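Local coordinates for endonuclease V (Bacillus subtilis, PDB 3GA2), which probably cleaves DNA at the second phosphodiester bond 3' to a deoxyinosine, using magnesium, as an early step in the repair of deaminated bases, at residues V3-F9 with H131-G137; Y120-H125 with G172-G176; G137-I141 with C192-I196; R177-T181 with Y202-M206. The protein carries 1 engineered substitution. The contacts are given in a common frame with arbitrary orientation. Residue numbers count along the deposited sequence, not the author numbering.

Contact 1: V3-F9 with H131-G137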
loop_
_atom_site.group_PDB
_atom_site.type_symbol
_atom_site.label_atom_id
_atom_site.label_comp_id
_atom_site.label_asym_id
_atom_site.label_seq_id
_atom_site.Cartn_x
_atom_site.Cartn_y
_atom_site.Cartn_z
ATOM N N VAL A 3 -7.436 -10.038 12.284
ATOM C CA VAL A 3 -6.209 -10.117 11.500
ATOM C C VAL A 3 -5.365 -11.293 11.977
ATOM O O VAL A 3 -5.491 -11.732 13.123
ATOM C CB VAL A 3 -5.357 -8.839 11.631
ATOM C CG1 VAL A 3 -6.091 -7.654 11.036
ATOM C CG2 VAL A 3 -5.020 -8.587 13.095
ATOM N N PHE A 4 -4.503 -11.803 11.100
ATOM C CA PHE A 4 -3.638 -12.918 11.459
ATOM C C PHE A 4 -2.407 -12.433 12.205
ATOM O O PHE A 4 -1.741 -11.500 11.769
ATOM C CB PHE A 4 -3.212 -13.696 10.215
ATOM C CG PHE A 4 -4.339 -14.415 9.541
ATOM C CD1 PHE A 4 -5.181 -13.746 8.658
ATOM C CD2 PHE A 4 -4.585 -15.757 9.814
ATOM C CE1 PHE A 4 -6.251 -14.406 8.058
ATOM C CE2 PHE A 4 -5.652 -16.421 9.221
ATOM C CZ PHE A 4 -6.486 -15.747 8.341
ATOM N N ASP A 5 -2.115 -13.066 13.335
ATOM C CA ASP A 5 -0.957 -12.702 14.149
ATOM C C ASP A 5 0.299 -13.323 13.544
ATOM O O ASP A 5 0.885 -14.245 14.113
ATOM C CB ASP A 5 -1.142 -13.207 15.583
ATOM C CG ASP A 5 -0.230 -12.504 16.571
ATOM O OD1 ASP A 5 0.982 -12.384 16.296
ATOM O OD2 ASP A 5 -0.727 -12.075 17.632
ATOM N N VAL A 6 0.706 -12.812 12.386
ATOM C CA VAL A 6 1.881 -13.321 11.686
ATOM C C VAL A 6 3.128 -13.331 12.561
ATOM O O VAL A 6 3.737 -14.378 12.769
ATOM C CB VAL A 6 2.179 -12.485 10.426
ATOM C CG1 VAL A 6 3.332 -13.101 9.657
ATOM C CG2 VAL A 6 0.935 -12.403 9.552
ATOM N N HIS A 7 3.512 -12.161 13.065
ATOM C CA HIS A 7 4.689 -12.058 13.910
ATOM C C HIS A 7 4.646 -10.839 14.819
ATOM O O HIS A 7 3.813 -9.947 14.657
ATOM C CB HIS A 7 5.962 -11.991 13.058
ATOM C CG HIS A 7 6.043 -10.784 12.174
ATOM N ND1 HIS A 7 5.627 -10.794 10.858
ATOM C CD2 HIS A 7 6.508 -9.536 12.411
ATOM C CE1 HIS A 7 5.838 -9.606 10.323
ATOM N NE2 HIS A 7 6.372 -8.823 11.243
ATOM N N LYS A 8 5.570 -10.805 15.771
ATOM C CA LYS A 8 5.657 -9.702 16.714
ATOM C C LYS A 8 6.602 -8.644 16.163
ATOM O O LYS A 8 7.299 -8.877 15.179
ATOM C CB LYS A 8 6.172 -10.219 18.059
ATOM C CG LYS A 8 7.556 -10.842 17.970
ATOM C CD LYS A 8 7.700 -12.036 18.894
ATOM C CE LYS A 8 9.015 -12.760 18.641
ATOM N NZ LYS A 8 9.076 -14.076 19.335
ATOM N N PHE A 9 6.622 -7.482 16.801
ATOM C CA PHE A 9 7.486 -6.394 16.364
ATOM C C PHE A 9 8.578 -6.115 17.391
ATOM O O PHE A 9 8.693 -5.001 17.895
ATOM C CB PHE A 9 6.641 -5.141 16.128
ATOM C CG PHE A 9 5.629 -5.304 15.030
ATOM C CD1 PHE A 9 5.988 -5.104 13.700
ATOM C CD2 PHE A 9 4.335 -5.719 15.317
ATOM C CE1 PHE A 9 5.071 -5.318 12.675
ATOM C CE2 PHE A 9 3.414 -5.936 14.302
ATOM C CZ PHE A 9 3.784 -5.736 12.977
ATOM N N HIS A 131 3.814 -7.046 2.595
ATOM C CA HIS A 131 3.979 -7.399 3.995
ATOM C C HIS A 131 2.654 -7.345 4.770
ATOM O O HIS A 131 2.317 -8.279 5.500
ATOM C CB HIS A 131 5.018 -6.462 4.637
ATOM C CG HIS A 131 5.609 -6.985 5.909
ATOM N ND1 HIS A 131 6.742 -6.442 6.481
ATOM C CD2 HIS A 131 5.225 -7.994 6.726
ATOM C CE1 HIS A 131 7.027 -7.094 7.593
ATOM N NE2 HIS A 131 6.122 -8.042 7.766
ATOM N N ALA A 132 1.906 -6.258 4.612
ATOM C CA ALA A 132 0.627 -6.111 5.302
ATOM C C ALA A 132 -0.363 -7.212 4.923
ATOM O O ALA A 132 -1.207 -7.602 5.731
ATOM C CB ALA A 132 0.022 -4.743 4.995
ATOM N N ALA A 133 -0.258 -7.716 3.698
ATOM C CA ALA A 133 -1.171 -8.754 3.231
ATOM C C ALA A 133 -1.226 -9.961 4.157
ATOM O O ALA A 133 -2.302 -10.500 4.413
ATOM C CB ALA A 133 -0.791 -9.195 1.833
ATOM N N PHE A 134 -0.075 -10.390 4.663
ATOM C CA PHE A 134 -0.061 -11.545 5.549
ATOM C C PHE A 134 -0.921 -11.312 6.783
ATOM O O PHE A 134 -1.663 -12.199 7.201
ATOM C CB PHE A 134 1.368 -11.897 5.961
ATOM C CG PHE A 134 2.249 -12.273 4.810
ATOM C CD1 PHE A 134 3.106 -11.339 4.240
ATOM C CD2 PHE A 134 2.209 -13.555 4.283
ATOM C CE1 PHE A 134 3.914 -11.677 3.154
ATOM C CE2 PHE A 134 3.013 -13.906 3.198
ATOM C CZ PHE A 134 3.865 -12.963 2.633
ATOM N N PHE A 135 -0.839 -10.121 7.365
ATOM C CA PHE A 135 -1.641 -9.822 8.543
ATOM C C PHE A 135 -3.127 -9.712 8.213
ATOM O O PHE A 135 -3.974 -10.226 8.944
ATOM C CB PHE A 135 -1.194 -8.518 9.197
ATOM C CG PHE A 135 0.117 -8.607 9.916
ATOM C CD1 PHE A 135 1.317 -8.470 9.228
ATOM C CD2 PHE A 135 0.150 -8.780 11.298
ATOM C CE1 PHE A 135 2.540 -8.496 9.905
ATOM C CE2 PHE A 135 1.363 -8.809 11.988
ATOM C CZ PHE A 135 2.562 -8.665 11.288
ATOM N N LEU A 136 -3.437 -9.038 7.110
ATOM C CA LEU A 136 -4.820 -8.834 6.690
ATOM C C LEU A 136 -5.489 -10.080 6.120
ATOM O O LEU A 136 -6.712 -10.204 6.158
ATOM C CB LEU A 136 -4.894 -7.710 5.649
ATOM C CG LEU A 136 -4.317 -6.340 6.011
ATOM C CD1 LEU A 136 -4.417 -5.399 4.806
ATOM C CD2 LEU A 136 -5.074 -5.756 7.199
ATOM N N GLY A 137 -4.693 -11.003 5.589
ATOM C CA GLY A 137 -5.260 -12.211 5.006
ATOM C C GLY A 137 -6.139 -11.877 3.804
ATOM O O GLY A 137 -7.046 -12.626 3.447
#

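Contact 2: Y120-H125 with G172-G176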
loop_
_atom_site.group_PDB
_atom_site.type_symbol
_atom_site.label_atom_id
_atom_site.label_comp_id
_atom_site.label_asym_id
_atom_site.label_seq_id
_atom_site.Cartn_x
_atom_site.Cartn_y
_atom_site.Cartn_z
ATOM N N TYR A 120 5.234 -5.731 -4.211
ATOM C CA TYR A 120 6.239 -6.611 -4.801
ATOM C C TYR A 120 7.404 -5.812 -5.411
ATOM O O TYR A 120 8.523 -6.307 -5.512
ATOM C CB TYR A 120 5.577 -7.478 -5.872
ATOM C CG TYR A 120 6.339 -8.731 -6.237
ATOM C CD1 TYR A 120 6.506 -9.763 -5.309
ATOM C CD2 TYR A 120 6.888 -8.889 -7.507
ATOM C CE1 TYR A 120 7.204 -10.922 -5.635
ATOM C CE2 TYR A 120 7.595 -10.048 -7.846
ATOM C CZ TYR A 120 7.747 -11.058 -6.904
ATOM O OH TYR A 120 8.448 -12.198 -7.221
ATOM N N LEU A 121 7.135 -4.579 -5.824
ATOM C CA LEU A 121 8.174 -3.725 -6.394
ATOM C C LEU A 121 8.995 -3.195 -5.232
ATOM O O LEU A 121 8.804 -2.068 -4.765
ATOM C CB LEU A 121 7.535 -2.575 -7.162
ATOM C CG LEU A 121 8.411 -1.493 -7.797
ATOM C CD1 LEU A 121 9.322 -2.051 -8.894
ATOM C CD2 LEU A 121 7.469 -0.456 -8.366
ATOM N N HIS A 122 9.911 -4.031 -4.762
ATOM C CA HIS A 122 10.749 -3.683 -3.627
ATOM C C HIS A 122 12.009 -4.536 -3.664
ATOM O O HIS A 122 11.982 -5.660 -4.167
ATOM C CB HIS A 122 9.958 -3.931 -2.337
ATOM C CG HIS A 122 10.764 -3.776 -1.090
ATOM N ND1 HIS A 122 11.486 -4.812 -0.541
ATOM C CD2 HIS A 122 10.984 -2.699 -0.299
ATOM C CE1 HIS A 122 12.118 -4.380 0.537
ATOM N NE2 HIS A 122 11.831 -3.102 0.705
ATOM N N TYR A 123 13.102 -3.989 -3.131
ATOM C CA TYR A 123 14.405 -4.658 -3.090
ATOM C C TYR A 123 14.293 -6.143 -2.787
ATOM O O TYR A 123 15.003 -6.961 -3.363
ATOM C CB TYR A 123 15.313 -4.028 -2.021
ATOM C CG TYR A 123 15.552 -2.541 -2.164
ATOM C CD1 TYR A 123 15.117 -1.648 -1.181
ATOM C CD2 TYR A 123 16.218 -2.023 -3.277
ATOM C CE1 TYR A 123 15.338 -0.274 -1.305
ATOM C CE2 TYR A 123 16.441 -0.650 -3.410
ATOM C CZ TYR A 123 15.999 0.216 -2.424
ATOM O OH TYR A 123 16.203 1.572 -2.565
ATOM N N ASN A 124 13.409 -6.495 -1.866
ATOM C CA ASN A 124 13.260 -7.895 -1.514
ATOM C C ASN A 124 11.812 -8.347 -1.637
ATOM O O ASN A 124 11.360 -9.228 -0.905
ATOM C CB ASN A 124 13.786 -8.115 -0.094
ATOM C CG ASN A 124 14.483 -9.447 0.065
ATOM O OD1 ASN A 124 15.262 -9.854 -0.796
ATOM N ND2 ASN A 124 14.219 -10.129 1.173
ATOM N N HIS A 125 11.095 -7.738 -2.581
ATOM C CA HIS A 125 9.686 -8.051 -2.826
ATOM C C HIS A 125 8.908 -7.993 -1.519
ATOM O O HIS A 125 7.898 -8.669 -1.361
ATOM C CB HIS A 125 9.559 -9.450 -3.445
ATOM C CG HIS A 125 10.107 -9.548 -4.837
ATOM N ND1 HIS A 125 10.813 -10.643 -5.287
ATOM C CD2 HIS A 125 10.039 -8.691 -5.885
ATOM C CE1 HIS A 125 11.160 -10.457 -6.548
ATOM N NE2 HIS A 125 10.702 -9.280 -6.935
ATOM N N GLY A 172 15.155 -10.287 -15.348
ATOM C CA GLY A 172 14.203 -11.100 -16.090
ATOM C C GLY A 172 12.906 -11.366 -15.348
ATOM O O GLY A 172 12.131 -12.234 -15.742
ATOM N N GLU A 173 12.665 -10.627 -14.271
ATOM C CA GLU A 173 11.438 -10.798 -13.505
ATOM C C GLU A 173 10.643 -9.507 -13.461
ATOM O O GLU A 173 11.210 -8.415 -13.372
ATOM C CB GLU A 173 11.754 -11.273 -12.086
ATOM C CG GLU A 173 11.976 -12.773 -12.005
ATOM C CD GLU A 173 12.252 -13.261 -10.599
ATOM O OE1 GLU A 173 11.542 -12.826 -9.666
ATOM O OE2 GLU A 173 13.172 -14.095 -10.432
ATOM N N VAL A 174 9.324 -9.629 -13.541
ATOM C CA VAL A 174 8.467 -8.457 -13.506
ATOM C C VAL A 174 8.194 -8.034 -12.068
ATOM O O VAL A 174 7.492 -8.730 -11.339
ATOM C CB VAL A 174 7.112 -8.725 -14.185
ATOM C CG1 VAL A 174 6.215 -7.505 -14.024
ATOM C CG2 VAL A 174 7.316 -9.044 -15.653
ATOM N N TYR A 175 8.744 -6.898 -11.660
ATOM C CA TYR A 175 8.518 -6.408 -10.301
ATOM C C TYR A 175 7.220 -5.621 -10.185
ATOM O O TYR A 175 6.586 -5.611 -9.131
ATOM C CB TYR A 175 9.677 -5.522 -9.833
ATOM C CG TYR A 175 10.870 -6.283 -9.299
ATOM C CD1 TYR A 175 11.447 -5.936 -8.072
ATOM C CD2 TYR A 175 11.434 -7.335 -10.016
ATOM C CE1 TYR A 175 12.556 -6.619 -7.570
ATOM C CE2 TYR A 175 12.543 -8.026 -9.526
ATOM C CZ TYR A 175 13.096 -7.666 -8.307
ATOM O OH TYR A 175 14.168 -8.368 -7.814
ATOM N N GLY A 176 6.836 -4.959 -11.273
ATOM C CA GLY A 176 5.622 -4.164 -11.281
ATOM C C GLY A 176 5.492 -3.388 -12.585
ATOM O O GLY A 176 6.122 -3.740 -13.580
HETATM O O HOH W 1 8.949 -12.444 -10.095
HETATM O O HOH W 2 16.478 -7.054 -5.688
#

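Contact 3: G137-I141 with C192-I196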
loop_
_atom_site.group_PDB
_atom_site.type_symbol
_atom_site.label_atom_id
_atom_site.label_comp_id
_atom_site.label_asym_id
_atom_site.label_seq_id
_atom_site.Cartn_x
_atom_site.Cartn_y
_atom_site.Cartn_z
ATOM N N GLY A 137 -4.693 -11.003 5.589
ATOM C CA GLY A 137 -5.260 -12.211 5.006
ATOM C C GLY A 137 -6.139 -11.877 3.804
ATOM O O GLY A 137 -7.046 -12.626 3.447
ATOM N N LYS A 138 -5.870 -10.738 3.177
ATOM C CA LYS A 138 -6.638 -10.320 2.023
ATOM C C LYS A 138 -5.730 -9.904 0.879
ATOM O O LYS A 138 -4.557 -9.616 1.075
ATOM C CB LYS A 138 -7.551 -9.142 2.388
ATOM C CG LYS A 138 -8.656 -9.466 3.392
ATOM C CD LYS A 138 -9.701 -10.419 2.805
ATOM C CE LYS A 138 -10.948 -10.491 3.687
ATOM N NZ LYS A 138 -12.045 -11.285 3.061
ATOM N N PRO A 139 -6.262 -9.896 -0.349
ATOM C CA PRO A 139 -5.442 -9.485 -1.489
ATOM C C PRO A 139 -5.079 -8.006 -1.296
ATOM O O PRO A 139 -5.911 -7.211 -0.846
ATOM C CB PRO A 139 -6.383 -9.672 -2.676
ATOM C CG PRO A 139 -7.269 -10.806 -2.238
ATOM C CD PRO A 139 -7.541 -10.476 -0.792
ATOM N N THR A 140 -3.846 -7.637 -1.625
ATOM C CA THR A 140 -3.421 -6.252 -1.497
ATOM C C THR A 140 -2.747 -5.801 -2.788
ATOM O O THR A 140 -2.260 -6.623 -3.573
ATOM C CB THR A 140 -2.437 -6.038 -0.315
ATOM O OG1 THR A 140 -1.256 -6.825 -0.518
ATOM C CG2 THR A 140 -3.092 -6.434 1.010
ATOM N N ILE A 141 -2.727 -4.488 -2.998
ATOM C CA ILE A 141 -2.129 -3.889 -4.184
ATOM C C ILE A 141 -1.266 -2.710 -3.770
ATOM O O ILE A 141 -1.621 -1.955 -2.864
ATOM C CB ILE A 141 -3.215 -3.381 -5.168
ATOM C CG1 ILE A 141 -4.062 -4.555 -5.671
ATOM C CG2 ILE A 141 -2.555 -2.658 -6.353
ATOM C CD1 ILE A 141 -5.319 -4.125 -6.438
ATOM N N CYS A 192 1.948 -5.864 -7.386
ATOM C CA CYS A 192 1.022 -6.712 -6.669
ATOM C C CYS A 192 1.444 -6.559 -5.224
ATOM O O CYS A 192 2.588 -6.209 -4.938
ATOM C CB CYS A 192 1.205 -8.184 -7.040
ATOM S SG CYS A 192 0.685 -8.642 -8.685
ATOM N N GLY A 193 0.508 -6.799 -4.320
ATOM C CA GLY A 193 0.824 -6.768 -2.907
ATOM C C GLY A 193 1.063 -8.247 -2.655
ATOM O O GLY A 193 2.200 -8.714 -2.693
ATOM N N ASN A 194 -0.016 -8.987 -2.420
ATOM C CA ASN A 194 0.056 -10.438 -2.231
ATOM C C ASN A 194 -1.334 -11.009 -2.481
ATOM O O ASN A 194 -2.334 -10.304 -2.337
ATOM C CB ASN A 194 0.545 -10.803 -0.819
ATOM C CG ASN A 194 0.925 -12.279 -0.694
ATOM O OD1 ASN A 194 1.109 -12.968 -1.698
ATOM N ND2 ASN A 194 1.052 -12.762 0.541
ATOM N N TYR A 195 -1.390 -12.269 -2.902
ATOM C CA TYR A 195 -2.658 -12.944 -3.159
ATOM C C TYR A 195 -3.431 -12.400 -4.363
ATOM O O TYR A 195 -4.663 -12.412 -4.379
ATOM C CB TYR A 195 -3.544 -12.868 -1.909
ATOM C CG TYR A 195 -2.849 -13.294 -0.636
ATOM C CD1 TYR A 195 -2.164 -14.498 -0.566
ATOM C CD2 TYR A 195 -2.900 -12.503 0.505
ATOM C CE1 TYR A 195 -1.542 -14.907 0.615
ATOM C CE2 TYR A 195 -2.287 -12.900 1.688
ATOM C CZ TYR A 195 -1.612 -14.100 1.739
ATOM O OH TYR A 195 -1.018 -14.491 2.923
ATOM N N ILE A 196 -2.705 -11.932 -5.374
ATOM C CA ILE A 196 -3.335 -11.376 -6.567
ATOM C C ILE A 196 -2.283 -11.224 -7.668
ATOM O O ILE A 196 -1.122 -10.926 -7.378
ATOM C CB ILE A 196 -3.950 -9.998 -6.238
ATOM C CG1 ILE A 196 -4.674 -9.418 -7.448
ATOM C CG2 ILE A 196 -2.842 -9.039 -5.793
ATOM C CD1 ILE A 196 -5.379 -8.087 -7.139
#

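Contact 4: R177-T181 with Y202-M206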
loop_
_atom_site.group_PDB
_atom_site.type_symbol
_atom_site.label_atom_id
_atom_site.label_comp_id
_atom_site.label_asym_id
_atom_site.label_seq_id
_atom_site.Cartn_x
_atom_site.Cartn_y
_atom_site.Cartn_z
ATOM N N ARG A 177 4.681 -2.336 -12.588
ATOM C CA ARG A 177 4.489 -1.535 -13.792
ATOM C C ARG A 177 4.515 -0.027 -13.540
ATOM O O ARG A 177 4.179 0.438 -12.450
ATOM C CB ARG A 177 3.151 -1.896 -14.459
ATOM C CG ARG A 177 3.091 -3.299 -15.055
ATOM C CD ARG A 177 1.700 -3.664 -15.570
ATOM N NE ARG A 177 1.702 -4.961 -16.247
ATOM C CZ ARG A 177 0.609 -5.608 -16.639
ATOM N NH1 ARG A 177 -0.592 -5.083 -16.422
ATOM N NH2 ARG A 177 0.714 -6.780 -17.253
ATOM N N ALA A 178 4.932 0.729 -14.552
ATOM C CA ALA A 178 4.929 2.184 -14.466
ATOM C C ALA A 178 3.605 2.425 -15.170
ATOM O O ALA A 178 3.443 2.062 -16.336
ATOM C CB ALA A 178 6.082 2.777 -15.261
ATOM N N LEU A 179 2.656 3.013 -14.454
ATOM C CA LEU A 179 1.321 3.217 -14.997
ATOM C C LEU A 179 0.832 4.652 -15.059
ATOM O O LEU A 179 0.868 5.380 -14.066
ATOM C CB LEU A 179 0.325 2.384 -14.183
ATOM C CG LEU A 179 -1.162 2.461 -14.540
ATOM C CD1 LEU A 179 -1.386 1.881 -15.922
ATOM C CD2 LEU A 179 -1.976 1.711 -13.499
ATOM N N ARG A 180 0.355 5.030 -16.241
ATOM C CA ARG A 180 -0.185 6.358 -16.487
ATOM C C ARG A 180 -1.657 6.319 -16.088
ATOM O O ARG A 180 -2.495 5.848 -16.851
ATOM C CB ARG A 180 -0.083 6.703 -17.976
ATOM C CG ARG A 180 -0.443 8.142 -18.307
ATOM C CD ARG A 180 0.709 9.083 -17.984
ATOM N NE ARG A 180 1.861 8.825 -18.840
ATOM C CZ ARG A 180 3.010 9.491 -18.783
ATOM N NH1 ARG A 180 3.177 10.468 -17.902
ATOM N NH2 ARG A 180 3.994 9.178 -19.615
ATOM N N THR A 181 -1.975 6.799 -14.894
ATOM C CA THR A 181 -3.358 6.800 -14.448
ATOM C C THR A 181 -4.051 8.045 -14.960
ATOM O O THR A 181 -5.161 7.980 -15.484
ATOM C CB THR A 181 -3.454 6.750 -12.929
ATOM O OG1 THR A 181 -2.502 7.654 -12.363
ATOM C CG2 THR A 181 -3.182 5.341 -12.435
ATOM N N TYR A 202 -3.752 -4.472 -11.955
ATOM C CA TYR A 202 -3.877 -3.439 -12.972
ATOM C C TYR A 202 -5.334 -3.100 -13.277
ATOM O O TYR A 202 -5.697 -1.928 -13.352
ATOM C CB TYR A 202 -3.168 -3.884 -14.255
ATOM C CG TYR A 202 -3.467 -3.011 -15.454
ATOM C CD1 TYR A 202 -4.463 -3.367 -16.364
ATOM C CD2 TYR A 202 -2.769 -1.826 -15.671
ATOM C CE1 TYR A 202 -4.758 -2.568 -17.463
ATOM C CE2 TYR A 202 -3.056 -1.014 -16.770
ATOM C CZ TYR A 202 -4.050 -1.391 -17.661
ATOM O OH TYR A 202 -4.326 -0.605 -18.761
ATOM N N GLN A 203 -6.161 -4.124 -13.451
ATOM C CA GLN A 203 -7.576 -3.917 -13.763
ATOM C C GLN A 203 -8.336 -3.242 -12.633
ATOM O O GLN A 203 -9.168 -2.364 -12.871
ATOM C CB GLN A 203 -8.255 -5.247 -14.089
ATOM C CG GLN A 203 -7.807 -5.903 -15.386
ATOM C CD GLN A 203 -7.941 -4.988 -16.591
ATOM O OE1 GLN A 203 -8.916 -4.246 -16.721
ATOM N NE2 GLN A 203 -6.965 -5.051 -17.491
ATOM N N ILE A 204 -8.069 -3.666 -11.402
ATOM C CA ILE A 204 -8.735 -3.073 -10.252
ATOM C C ILE A 204 -8.300 -1.616 -10.099
ATOM O O ILE A 204 -9.125 -0.742 -9.832
ATOM C CB ILE A 204 -8.410 -3.842 -8.950
ATOM C CG1 ILE A 204 -9.021 -5.248 -9.007
ATOM C CG2 ILE A 204 -8.947 -3.079 -7.743
ATOM C CD1 ILE A 204 -8.731 -6.102 -7.780
ATOM N N THR A 205 -7.008 -1.349 -10.280
ATOM C CA THR A 205 -6.502 0.018 -10.151
ATOM C C THR A 205 -7.152 0.954 -11.166
ATOM O O THR A 205 -7.619 2.038 -10.809
ATOM C CB THR A 205 -4.961 0.075 -10.319
ATOM O OG1 THR A 205 -4.338 -0.639 -9.244
ATOM C CG2 THR A 205 -4.470 1.524 -10.301
HETATM N N MSE A 206 -7.188 0.534 -12.427
HETATM C CA MSE A 206 -7.788 1.355 -13.479
HETATM C C MSE A 206 -9.286 1.574 -13.296
HETATM O O MSE A 206 -9.815 2.608 -13.702
HETATM C CB MSE A 206 -7.532 0.740 -14.860
HETATM C CG MSE A 206 -6.075 0.795 -15.310
HETATM SE SE MSE A 206 -5.299 2.553 -15.127
HETATM C CE MSE A 206 -6.502 3.559 -16.274
#

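Contact 1: V3-F9 with H131-G137
The ring of Phe135 is the centre of this contact. A methyl of Val6 sits over one face of it: CG2 of Val6 lies 3.9 Å from the centroid of the Phe135 ring, a CH-pi contact. The same CG2 packs 3.7 Å from CB of Phe134. The edge of Phe135 points at the face of His7, with centroids 5.0 Å apart and planes at 69°. Phe9 meets the far end of the ring, CZ of Phe9 lying 3.6 Å from CZ of Phe135. His131, one helical turn earlier, completes an aromatic cluster with His7, Phe9 and Phe135. The irregular N-terminal segment 3-9 thus wraps over the C-terminal half of helix 128-136, in the RNase H-like fold of this family. Helix 96-105 adds Ile100 against Val3 and Phe135, and helix 14-25 adds Leu24 against Val6 and Phe134. Farther out, Phe4 lies at the helix end. Gly137 leaves the helix with positive phi, and a side chain there would clash with the Phe4 ring; CE1 of Phe4 is 3.9 Å from CA of Gly137. The polar edge is a backbone hydrogen bond, N of Phe4 to O of Phe135, 2.7 Å.

Contact 2: Y120-H125 with G172-G176
An inverse gamma turn centred on Leu121 marks the loop that follows strand 113-116, the strand ending at the predicted magnesium ligand Asp116. The side chain of Leu121 is about 12 Å from that of Asp116, so the contact lies off the metal site itself. Tyr175 is the main partner. Its CB packs 3.6 Å from CD1 of Leu121. Its ring edge approaches the loop backbone, with CE1 of Tyr175 3.6 Å from O of His122. The His125 and Tyr175 rings meet obliquely, centroids 4.2 Å apart and planes at 49°. After the turn, the loop folds back through a hydrogen bond from N of His125 to O of His122, 2.8 Å, and His125 lies beside Tyr175. Direct contact is mainly packing around Tyr175; two waters add polar links. One water lies 2.9 Å from OH of Tyr120 and donates to OE1 of Glu173 at 2.7 Å. A second donates to O of Tyr123 at 2.8 Å and has a weak link to OH of Tyr175 at 3.4 Å. Strand 173-179 runs between strands 188-194 and 165-170. Leu121 also touches Phe189 and Ser191 of the first and Ile168 of the second, and the backbone of Tyr120 bonds to Cys192.

Contact 3: G137-I141 with C192-I196
The carbonyl of Thr140 is met by two successive amides of segment 192-196. N of Gly193 reaches O of Thr140 at 2.9 Å and N of Asn194 reaches it at 3.5 Å; both bonds are weak. This is a classic beta bulge, with Gly193 and Asn194 both facing Thr140. The better bond runs the other way, from N of Thr140 to O of Asn194, 3.1 Å. That carbonyl also receives a CA-H...O contact from Pro139, whose CA is 3.3 Å away. A side chain at Gly193 would collide with OG1 of Thr140, so the bulge has room for none. OG1 of Thr140 is hydrogen-bonded to O of Ala129, and O of Gly193 to OG1 of Thr130, both on helix 128-136. OD1 of Asn194 accepts from N of Asn29, and weakly from N of Tyr195 at 2.9 Å. NZ of Lys138 forms a salt bridge with Glu109. Apolar contacts flank the strands: CD1 of Ile141 is 4.0 Å from CD1 of Ile196, and CB of Pro139 is 4.3 Å from CB of Ile196. This antiparallel pairing joins strands 140-144 and 188-194 inside the mixed sheet. Strand 113-116 pairs with the other edge of 140-144. Helix 128-136 packs on Thr140 and Asn194, while helix 198-207 covers Ile141 and Ile196 with Ser201 and Ile204.

Contact 4: R177-T181 with Y202-M206
Strand 177-179 and helix 202-206 run nearly parallel, their axes 18° apart and 11.8 Å apart at closest approach. The nearest CA atoms across the segments are those of Thr181 and Met206, 7.1 Å apart, so side chains fill the gap. Leu179 points at the helix and is the main link. Its CD1 lies 3.4 Å from CE2 of Tyr202, at the ring edge. Its CD2 lies 3.8 Å from SE of Met206, a selenomethionine, and 4.1 Å from CG2 of Thr205. This is alpha-on-beta packing: helix 198-207 covers one face of the mixed sheet, and Tyr202 and Thr205 also rest on Leu190 of the adjacent strand 188-194. Toward the start of the strand, NH1 of Arg177 comes 3.6 Å from CB of Tyr202. Arg177 pairs with Asp167, and OH of Tyr202 is hydrogen-bonded to O of Gly163. At the other end, CG2 of Thr181 is 4.4 Å from SE of Met206.

Contact 3 is central; its centre lies about 12, 14 and 15 Å from the centres of contacts 1, 2 and 4. It shares Gly137 with contact 1, where CB of Ala133 packs 3.4 Å from CB of Asn194. A probable hydrogen bond ties it to contact 2, N of Tyr120 to O of Cys192, 2.8 Å. Toward contact 4, CD1 of Ile196 is 3.9 Å from CD1 of Ile204. Contacts 2 and 4 use successive parts of strand 173-179. Contacts 1 and 4 lie on opposite sides of the chain centre. The side chains of Leu121, Ile141 and Thr181 are about 11 to 12 Å from that of Asp116, a predicted magnesium ligand; contact 1 lies away from it.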